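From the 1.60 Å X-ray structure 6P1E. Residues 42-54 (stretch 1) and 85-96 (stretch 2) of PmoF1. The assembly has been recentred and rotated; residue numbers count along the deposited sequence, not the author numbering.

Stretch 1 (42-54) KLVAVKVEKFGSA
Stretch 2 (85-96) YVALLDAKKHLE

The apolar centre of the contact is the ring of F51, the residue most deeply covered by the other stretch. With chi1 -76° (m) and chi2 -100°, the ring lies against L88, whose CB sits 3.8 Å from the centroid of the F51 ring and 16° off the ring normal, a CH-pi contact over one face; F51 CD1 to L88 CB is 3.6 Å. At the ring edge, F51 CZ meets L95 CD1 at 3.8 Å. F51 CE1 approaches A91 CB at 3.6 Å. L95 (chi1 -80°, m; chi2 178°, t) therefore reaches the ring although it lies beyond the strand of stretch 2.

A54 and L88 lie on the same sheet face as F51 and extend this apolar surface. A54 CB packs 3.7 Å from L88 CD2 and 4.0 Å from V86 CG1; L88 adopts chi1 -55° (m) and chi2 -178° (t). The earlier strand of stretch 1, which includes L43 and V46, closes over the same cluster through side chains alone. V46 (chi1 172°, t) places CG2 4.0 Å from V86 CG1, and L43 (chi1 178°, t; chi2 65°, p) places CD2 4.3 Å from V86 CG2, with V86 itself at chi1 -180° (t). Farther along, V48 (chi1 56°, p) brings CG1 to 4.2 Å from L88 CD2. L43, V46 and V48 all point toward stretch 2, whereas A45 and K47 point away and make no contact with it.

The regular antiparallel pairing is made by S53 and A54, after the corner at G52, with the strand of stretch 2 that carries V86 to L89; the main-chain bonds of G52 N and K50 O continue the backbone contact back past the corner. S53 and L89 form a hydrogen-bonded pair with CA atoms 5.5 Å apart; A54 and L88 form a non-hydrogen-bonded pair with CA atoms 4.7 Å apart. The near-linear bond from L89 N to S53 O (3.0 Å, 166°) fixes this register, and G52 N donates to L89 O at 2.9 Å (130°). G52 N also makes a weak bond to D90 O at 3.0 Å (134°), so one amide is shared between two carbonyls. CA-H...O contacts accompany the pairing: A54 CA to A87 O at 3.3 Å and F51 CA to D90 O at 3.5 Å. On the face opposite F51, the side chains of S53 (chi1 67°, p) and L89 (chi1 -47°, m; chi2 176°, t) come no closer than 4.0 Å, S53 OG to L89 CD1.

At G52 (phi/psi -65/-43), an ideal CB would lie 3.0 Å from D90 CB, a clash. D90 has phi/psi 60/62, a left-handed conformation, unlike the extended L89 (-104/148) before it.

At the polar edge, K92 binds the loop before F51 twice. K92 N donates to K50 O at 2.9 Å (157°), and its side chain (chi1 -67°, m; chi2 177°, t; chi3 162°, t; chi4 62°, p) carries K92 NZ to E49 O, a 3.0 Å hydrogen bond. This ammonium thus engages a main-chain carbonyl, and F51 O lies 3.1 Å from K92 NZ.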

# COMPACT_ATOMS: atom_id res chain seq x y z
N LYS B 42 -8.60 15.98 -8.79
CA LYS B 42 -9.40 15.34 -7.75
C LYS B 42 -9.89 13.99 -8.23
O LYS B 42 -10.29 13.85 -9.38
CB LYS B 42 -10.61 16.20 -7.39
CG LYS B 42 -10.31 17.61 -6.94
CD LYS B 42 -11.60 18.32 -6.56
CE LYS B 42 -11.38 19.79 -6.26
NZ LYS B 42 -12.66 20.49 -5.93
N LEU B 43 -9.87 12.99 -7.35
CA LEU B 43 -10.61 11.76 -7.60
C LEU B 43 -12.04 12.01 -7.15
O LEU B 43 -12.31 12.18 -5.96
CB LEU B 43 -9.99 10.57 -6.85
CG LEU B 43 -10.74 9.24 -7.02
CD1 LEU B 43 -10.68 8.75 -8.45
CD2 LEU B 43 -10.17 8.20 -6.07
N VAL B 44 -12.97 12.05 -8.11
CA VAL B 44 -14.34 12.45 -7.82
C VAL B 44 -15.33 11.29 -7.86
O VAL B 44 -16.40 11.36 -7.26
CB VAL B 44 -14.82 13.54 -8.81
CG1 VAL B 44 -13.98 14.80 -8.65
CG2 VAL B 44 -14.77 13.04 -10.25
N ALA B 45 -14.99 10.23 -8.58
CA ALA B 45 -15.88 9.08 -8.68
C ALA B 45 -15.13 7.79 -8.98
O ALA B 45 -14.04 7.80 -9.55
CB ALA B 45 -16.94 9.33 -9.74
N VAL B 46 -15.74 6.67 -8.60
CA VAL B 46 -15.23 5.35 -8.90
C VAL B 46 -16.38 4.49 -9.40
O VAL B 46 -17.44 4.45 -8.78
CB VAL B 46 -14.57 4.69 -7.66
CG1 VAL B 46 -14.21 3.24 -7.93
CG2 VAL B 46 -13.34 5.48 -7.23
N LYS B 47 -16.16 3.82 -10.52
CA LYS B 47 -17.17 2.93 -11.09
C LYS B 47 -16.66 1.49 -11.05
O LYS B 47 -15.53 1.20 -11.45
CB LYS B 47 -17.50 3.34 -12.53
CG LYS B 47 -18.12 4.73 -12.63
CD LYS B 47 -18.52 5.07 -14.05
CE LYS B 47 -17.31 5.33 -14.93
NZ LYS B 47 -17.70 5.70 -16.32
N VAL B 48 -17.51 0.58 -10.58
CA VAL B 48 -17.15 -0.82 -10.43
C VAL B 48 -18.38 -1.69 -10.65
O VAL B 48 -19.42 -1.49 -10.04
CB VAL B 48 -16.51 -1.10 -9.05
CG1 VAL B 48 -17.43 -0.68 -7.91
CG2 VAL B 48 -16.12 -2.57 -8.93
N GLU B 49 -18.25 -2.65 -11.56
CA GLU B 49 -19.39 -3.47 -11.96
C GLU B 49 -19.75 -4.53 -10.92
O GLU B 49 -20.92 -4.87 -10.76
CB GLU B 49 -19.09 -4.15 -13.29
CG GLU B 49 -18.84 -3.18 -14.44
CD GLU B 49 -18.57 -3.89 -15.75
OE1 GLU B 49 -18.89 -5.09 -15.86
OE2 GLU B 49 -18.04 -3.24 -16.68
N LYS B 50 -18.75 -5.04 -10.22
CA LYS B 50 -18.95 -6.18 -9.32
C LYS B 50 -19.46 -5.77 -7.94
O LYS B 50 -19.76 -6.62 -7.11
CB LYS B 50 -17.64 -6.96 -9.16
CG LYS B 50 -17.13 -7.63 -10.44
CD LYS B 50 -18.18 -8.48 -11.14
CE LYS B 50 -17.61 -9.12 -12.38
NZ LYS B 50 -18.58 -10.00 -13.09
N PHE B 51 -19.55 -4.46 -7.70
CA PHE B 51 -20.12 -3.93 -6.47
C PHE B 51 -21.30 -3.04 -6.81
O PHE B 51 -21.40 -2.53 -7.93
CB PHE B 51 -19.08 -3.16 -5.66
CG PHE B 51 -18.10 -4.03 -4.93
CD1 PHE B 51 -18.25 -4.29 -3.58
CD2 PHE B 51 -17.02 -4.60 -5.59
CE1 PHE B 51 -17.36 -5.09 -2.90
CE2 PHE B 51 -16.12 -5.41 -4.91
CZ PHE B 51 -16.29 -5.65 -3.57
N GLY B 52 -22.20 -2.84 -5.85
CA GLY B 52 -23.37 -2.01 -6.06
C GLY B 52 -23.02 -0.55 -6.32
O GLY B 52 -23.61 0.09 -7.19
N SER B 53 -22.08 -0.03 -5.55
CA SER B 53 -21.66 1.36 -5.65
C SER B 53 -20.30 1.55 -4.99
O SER B 53 -19.83 0.68 -4.26
CB SER B 53 -22.69 2.28 -4.98
OG SER B 53 -22.74 2.07 -3.58
N ALA B 54 -19.70 2.71 -5.25
CA ALA B 54 -18.42 3.07 -4.65
C ALA B 54 -18.52 4.48 -4.07
O ALA B 54 -18.98 5.40 -4.74
CB ALA B 54 -17.31 2.99 -5.67
N TYR B 85 -9.77 6.46 1.71
CA TYR B 85 -9.99 5.23 0.97
C TYR B 85 -11.30 5.33 0.20
O TYR B 85 -12.04 6.30 0.36
CB TYR B 85 -10.03 4.02 1.91
CG TYR B 85 -11.32 3.91 2.71
CD1 TYR B 85 -12.25 2.92 2.42
CD2 TYR B 85 -11.60 4.80 3.74
CE1 TYR B 85 -13.43 2.82 3.14
CE2 TYR B 85 -12.77 4.70 4.46
CZ TYR B 85 -13.68 3.71 4.16
OH TYR B 85 -14.85 3.61 4.88
N VAL B 86 -11.56 4.34 -0.65
CA VAL B 86 -12.84 4.24 -1.33
C VAL B 86 -13.58 3.02 -0.81
O VAL B 86 -13.05 1.91 -0.84
CB VAL B 86 -12.66 4.14 -2.86
CG1 VAL B 86 -14.02 4.04 -3.56
CG2 VAL B 86 -11.88 5.32 -3.38
N ALA B 87 -14.80 3.23 -0.33
CA ALA B 87 -15.64 2.14 0.13
C ALA B 87 -16.36 1.50 -1.04
O ALA B 87 -16.99 2.19 -1.83
CB ALA B 87 -16.64 2.64 1.17
N LEU B 88 -16.23 0.18 -1.16
CA LEU B 88 -16.94 -0.59 -2.17
C LEU B 88 -18.07 -1.36 -1.50
O LEU B 88 -17.81 -2.27 -0.71
CB LEU B 88 -15.98 -1.55 -2.89
CG LEU B 88 -14.74 -0.91 -3.52
CD1 LEU B 88 -13.90 -1.97 -4.23
CD2 LEU B 88 -15.11 0.20 -4.49
N LEU B 89 -19.30 -0.98 -1.79
CA LEU B 89 -20.46 -1.52 -1.08
C LEU B 89 -21.21 -2.56 -1.92
O LEU B 89 -21.25 -2.47 -3.15
CB LEU B 89 -21.39 -0.38 -0.67
CG LEU B 89 -20.73 0.83 -0.01
CD1 LEU B 89 -21.75 1.93 0.25
CD2 LEU B 89 -20.06 0.40 1.29
N ASP B 90 -21.80 -3.55 -1.25
CA ASP B 90 -22.68 -4.53 -1.88
C ASP B 90 -22.03 -5.36 -2.98
O ASP B 90 -22.43 -5.30 -4.15
CB ASP B 90 -23.91 -3.82 -2.46
CG ASP B 90 -24.68 -3.04 -1.41
OD1 ASP B 90 -24.78 -3.52 -0.26
OD2 ASP B 90 -25.18 -1.94 -1.74
N ALA B 91 -21.00 -6.13 -2.62
CA ALA B 91 -20.43 -7.15 -3.49
C ALA B 91 -21.50 -8.05 -4.11
O ALA B 91 -22.41 -8.50 -3.41
CB ALA B 91 -19.42 -7.99 -2.73
N LYS B 92 -21.40 -8.29 -5.41
CA LYS B 92 -22.34 -9.14 -6.13
C LYS B 92 -21.99 -10.62 -5.93
O LYS B 92 -22.85 -11.49 -6.04
CB LYS B 92 -22.37 -8.79 -7.61
CG LYS B 92 -22.93 -7.40 -7.90
CD LYS B 92 -22.87 -7.07 -9.38
CE LYS B 92 -23.79 -5.91 -9.73
NZ LYS B 92 -23.41 -4.65 -9.03
N LYS B 93 -20.72 -10.88 -5.64
CA LYS B 93 -20.22 -12.23 -5.39
C LYS B 93 -19.06 -12.25 -4.42
O LYS B 93 -18.44 -11.23 -4.13
CB LYS B 93 -19.75 -12.88 -6.69
CG LYS B 93 -20.79 -13.63 -7.47
CD LYS B 93 -20.20 -14.00 -8.80
CE LYS B 93 -21.11 -14.85 -9.62
NZ LYS B 93 -20.29 -15.49 -10.66
N HIS B 94 -18.77 -13.45 -3.90
CA HIS B 94 -17.66 -13.64 -2.98
C HIS B 94 -16.32 -13.42 -3.67
O HIS B 94 -16.06 -13.98 -4.73
CB HIS B 94 -17.71 -15.05 -2.38
CG HIS B 94 -16.69 -15.29 -1.32
ND1 HIS B 94 -15.46 -15.84 -1.58
CD2 HIS B 94 -16.72 -15.04 0.01
CE1 HIS B 94 -14.77 -15.92 -0.45
NE2 HIS B 94 -15.52 -15.45 0.53
N LEU B 95 -15.47 -12.59 -3.06
CA LEU B 95 -14.16 -12.31 -3.63
C LEU B 95 -13.11 -13.37 -3.32
O LEU B 95 -12.95 -13.79 -2.17
CB LEU B 95 -13.66 -10.95 -3.13
CG LEU B 95 -14.22 -9.70 -3.81
CD1 LEU B 95 -13.67 -8.44 -3.18
CD2 LEU B 95 -13.86 -9.70 -5.26
N GLU B 96 -12.40 -13.80 -4.36
CA GLU B 96 -11.22 -14.65 -4.24
C GLU B 96 -9.95 -13.91 -4.70
O GLU B 96 -9.96 -13.20 -5.70
CB GLU B 96 -11.39 -15.96 -5.01
CG GLU B 96 -12.25 -16.96 -4.25
CD GLU B 96 -12.41 -18.28 -4.98
OE1 GLU B 96 -12.82 -18.28 -6.16
OE2 GLU B 96 -12.13 -19.33 -4.36